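PDB 1VQ0: 33 kDa chaperonin from Thermotoga maritima, which probably acts as a redox-regulated molecular chaperone, protecting heat-unfolded and oxidatively damaged proteins from irreversible aggregation. Local coordinates for residues Phe93-Gly97 against Glu238-Asp244. Numbering follows the deposited sequence.
With ZN (zinc ion), chain C.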
ATOM      1  N   PHE A  93      19.612  13.508  -2.431  1.00 36.35           N
ATOM      2  CA  PHE A  93      19.974  13.672  -1.034  1.00 34.21           C
ATOM      3  C   PHE A  93      19.290  14.893  -0.395  1.00 34.00           C
ATOM      4  O   PHE A  93      19.826  15.520   0.543  1.00 33.88           O
ATOM      5  CB  PHE A  93      21.503  13.735  -0.892  1.00 33.94           C
ATOM      6  CG  PHE A  93      22.197  12.457  -1.266  1.00 34.14           C
ATOM      7  CD1 PHE A  93      22.210  11.389  -0.390  1.00 33.67           C
ATOM      8  CD2 PHE A  93      22.813  12.312  -2.503  1.00 34.11           C
ATOM      9  CE1 PHE A  93      22.839  10.210  -0.725  1.00 34.72           C
ATOM     10  CE2 PHE A  93      23.471  11.121  -2.863  1.00 35.35           C
ATOM     11  CZ  PHE A  93      23.479  10.069  -1.959  1.00 37.11           C
ATOM     12  N   THR A  94      18.095  15.249  -0.889  1.00 33.64           N
ATOM     13  CA  THR A  94      17.318  16.284  -0.236  1.00 32.26           C
ATOM     14  C   THR A  94      16.107  15.715   0.507  1.00 33.77           C
ATOM     15  O   THR A  94      15.698  14.585   0.286  1.00 35.68           O
ATOM     16  CB  THR A  94      16.867  17.409  -1.219  1.00 32.01           C
ATOM     17  OG1 THR A  94      15.823  16.930  -2.081  1.00 32.08           O
ATOM     18  CG2 THR A  94      18.011  17.865  -2.125  1.00 25.18           C
ATOM     19  N   VAL A  95      15.555  16.517   1.400  1.00 32.18           N
ATOM     20  CA  VAL A  95      14.366  16.141   2.134  1.00 33.41           C
ATOM     21  C   VAL A  95      13.364  17.307   2.244  1.00 32.51           C
ATOM     22  O   VAL A  95      13.707  18.458   2.103  1.00 28.90           O
ATOM     23  CB  VAL A  95      14.631  15.608   3.564  1.00 33.26           C
ATOM     24  CG1 VAL A  95      15.467  14.382   3.521  1.00 32.39           C
ATOM     25  CG2 VAL A  95      15.305  16.652   4.453  1.00 34.75           C
ATOM     26  N   ARG A  96      12.130  16.948   2.514  1.00 31.62           N
ATOM     27  CA  ARG A  96      11.135  17.901   2.919  1.00 32.07           C
ATOM     28  C   ARG A  96      10.049  17.124   3.651  1.00 31.46           C
ATOM     29  O   ARG A  96       9.998  15.914   3.574  1.00 32.11           O
ATOM     30  CB  ARG A  96      10.575  18.665   1.720  1.00 33.03           C
ATOM     31  CG  ARG A  96       9.961  17.762   0.618  1.00 32.05           C
ATOM     32  CD  ARG A  96       9.313  18.568  -0.501  1.00 32.12           C
ATOM     33  NE  ARG A  96       8.660  17.713  -1.457  1.00 26.63           N
ATOM     34  CZ  ARG A  96       7.986  18.101  -2.518  1.00 33.01           C
ATOM     35  NH1 ARG A  96       7.792  19.400  -2.765  1.00 31.64           N
ATOM     36  NH2 ARG A  96       7.445  17.171  -3.317  1.00 27.78           N
ATOM     37  N   GLY A  97       9.184  17.836   4.331  1.00 29.02           N
ATOM     38  CA  GLY A  97       8.273  17.216   5.285  1.00 30.32           C
ATOM     39  C   GLY A  97       7.335  18.180   5.978  1.00 30.03           C
ATOM     40  O   GLY A  97       7.509  19.387   5.880  1.00 32.06           O
ATOM     41  N   GLU A 238      25.784  15.488   1.273  1.00 36.56           N
ATOM     42  CA  GLU A 238      25.136  16.582   2.001  1.00 37.31           C
ATOM     43  C   GLU A 238      23.637  16.420   1.907  1.00 35.81           C
ATOM     44  O   GLU A 238      23.084  16.272   0.816  1.00 36.37           O
ATOM     45  CB  GLU A 238      25.554  17.881   1.357  1.00 37.83           C
ATOM     46  CG  GLU A 238      25.298  19.155   2.120  1.00 45.55           C
ATOM     47  CD  GLU A 238      25.942  20.373   1.428  1.00 51.64           C
ATOM     48  OE1 GLU A 238      26.960  20.197   0.703  1.00 53.22           O
ATOM     49  OE2 GLU A 238      25.406  21.512   1.622  1.00 60.28           O
ATOM     50  N   ILE A 239      22.974  16.410   3.055  1.00 34.66           N
ATOM     51  CA  ILE A 239      21.476  16.356   3.110  1.00 35.07           C
ATOM     52  C   ILE A 239      20.993  17.789   3.180  1.00 35.07           C
ATOM     53  O   ILE A 239      21.530  18.561   3.997  1.00 36.58           O
ATOM     54  CB  ILE A 239      20.977  15.546   4.344  1.00 34.34           C
ATOM     55  CG1 ILE A 239      21.549  14.122   4.308  1.00 32.98           C
ATOM     56  CG2 ILE A 239      19.445  15.515   4.436  1.00 34.28           C
ATOM     57  CD1 ILE A 239      21.031  13.251   3.175  1.00 31.57           C
ATOM     58  N   LYS A 240      20.058  18.173   2.309  1.00 34.10           N
ATOM     59  CA  LYS A 240      19.539  19.550   2.339  1.00 33.96           C
ATOM     60  C   LYS A 240      18.042  19.532   2.363  1.00 33.12           C
ATOM     61  O   LYS A 240      17.433  18.691   1.704  1.00 31.68           O
ATOM     62  CB  LYS A 240      19.948  20.386   1.093  1.00 35.93           C
ATOM     63  CG  LYS A 240      21.367  20.219   0.509  1.00 40.70           C
ATOM     64  CD  LYS A 240      22.315  21.335   0.824  1.00 49.71           C
ATOM     65  CE  LYS A 240      22.521  22.338  -0.329  1.00 57.83           C
ATOM     66  NZ  LYS A 240      23.770  22.148  -1.191  1.00 58.94           N
ATOM     67  N   TYR A 241      17.444  20.464   3.128  1.00 30.86           N
ATOM     68  CA  TYR A 241      16.023  20.694   3.030  1.00 30.30           C
ATOM     69  C   TYR A 241      15.779  21.306   1.647  1.00 31.95           C
ATOM     70  O   TYR A 241      16.413  22.300   1.281  1.00 32.80           O
ATOM     71  CB  TYR A 241      15.498  21.612   4.159  1.00 30.41           C
ATOM     72  CG  TYR A 241      14.033  21.451   4.424  1.00 30.13           C
ATOM     73  CD1 TYR A 241      13.108  22.121   3.668  1.00 29.92           C
ATOM     74  CD2 TYR A 241      13.586  20.544   5.362  1.00 29.66           C
ATOM     75  CE1 TYR A 241      11.759  21.934   3.875  1.00 27.99           C
ATOM     76  CE2 TYR A 241      12.250  20.327   5.576  1.00 28.65           C
ATOM     77  CZ  TYR A 241      11.336  21.037   4.834  1.00 27.82           C
ATOM     78  OH  TYR A 241       9.989  20.840   5.044  1.00 29.99           O
ATOM     79  N   LYS A 242      14.862  20.733   0.875  1.00 32.25           N
ATOM     80  CA  LYS A 242      14.524  21.331  -0.402  1.00 32.44           C
ATOM     81  C   LYS A 242      13.112  20.994  -0.853  1.00 31.73           C
ATOM     82  O   LYS A 242      12.674  19.880  -0.719  1.00 32.31           O
ATOM     83  CB  LYS A 242      15.531  20.912  -1.476  1.00 33.21           C
ATOM     84  CG  LYS A 242      15.691  21.977  -2.555  1.00 39.60           C
ATOM     85  CD  LYS A 242      16.479  21.459  -3.750  1.00 48.71           C
ATOM     86  CE  LYS A 242      16.167  22.289  -5.001  1.00 52.94           C
ATOM     87  NZ  LYS A 242      17.379  22.422  -5.827  1.00 53.71           N
ATOM     88  N   CYS A 243      12.438  22.002  -1.412  1.00 30.38           N
ATOM     89  CA  CYS A 243      11.130  21.900  -2.016  1.00 30.43           C
ATOM     90  C   CYS A 243      11.212  22.369  -3.501  1.00 31.29           C
ATOM     91  O   CYS A 243      12.133  23.028  -3.865  1.00 31.01           O
ATOM     92  CB  CYS A 243      10.150  22.770  -1.253  1.00 29.50           C
ATOM     93  SG  CYS A 243       8.446  22.412  -1.628  1.00 29.67           S
ATOM     94  N   ASP A 244      10.252  21.958  -4.330  1.00 32.71           N
ATOM     95  CA  ASP A 244      10.194  22.274  -5.737  1.00 34.99           C
ATOM     96  C   ASP A 244       9.015  23.219  -6.009  1.00 35.97           C
ATOM     97  O   ASP A 244       8.684  23.478  -7.149  1.00 37.50           O
ATOM     98  CB  ASP A 244      10.062  20.995  -6.621  1.00 34.36           C
ATOM     99  CG  ASP A 244       8.717  20.280  -6.434  1.00 38.20           C
ATOM    100  OD1 ASP A 244       8.000  20.633  -5.511  1.00 38.83           O
ATOM    101  OD2 ASP A 244       8.283  19.359  -7.148  1.00 45.23           O
TER
HETATM  102 ZN    ZN C 300       7.346  24.370  -1.025  1.00 40.42          ZN
HETATM  103  O   HOH W   1      13.323  17.076  -0.886  1.00 25.03           O
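With CG of Tyr-241 swung trans to its own backbone N (chi1 -157°), the phenol ring lies across the neighbouring strand, while Arg-96 CG, set between the backbone N and the carbonyl carbon (chi1 57°), starts a chain extended as far as NE that carries the guanidinium toward Cys-243 and Asp-244. The two backbones pair in parallel: Lys-240 N donates to Phe-93 O, Val-95 N to Lys-240 O at 2.9 Å, and Lys-242 N to Val-95 O at 2.8 Å. Arg-96 CA sits over a face of the Tyr-241 ring, 4.0 Å from its centroid, a CH-pi contact; tyrosine suits the place because its flat ring can lie against the backbone there while the para hydroxyl reaches Gly-97. That oxygen, Tyr-241 OH, accepts a hydrogen bond from Gly-97 N at 3.2 Å and is also hydrogen-bonded to Trp-277 O. A phenylalanine here would keep the ring but would probably leave Gly-97 N and Trp-277 O without this shared partner. On the same side of the sheet, beta-branched Val-95 brings CG1 to 4.2 Å from Ile-239 CG2. Thr-94 faces the other side, its OG1 hydrogen-bonded to Thr-90 OG1 and to a water that donates to Lys-242 O.

Arg-96 fits because its long chain ends in several N-H groups: NH2 hydrogen-bonds Gln-88 OE1 on strand 84-90, while Arg-96 NH1 makes a weak, in-plane hydrogen bond to Cys-243 SG at 3.3 Å. Arg-96 NH1 also forms a salt bridge to Asp-244 OD1 at 3.0 Å, its hydrogen bond likewise weak, the guanidinium and carboxylate planes nearly perpendicular. Cys-243 SG binds zinc with Cys-245, Cys-275 and Cys-278, so 238-244 runs straight into the metal site, and the arginine's positive charge may help stabilise the thiolate. Trp-277 adds a cation-pi contact to Arg-96. In the large mixed sheet, strand 94-99 lies between 84-90 and 235-241, strand 13-19 flanks 235-241 beyond, and helix 32-42 packs on the face bearing Val-95 and Tyr-241.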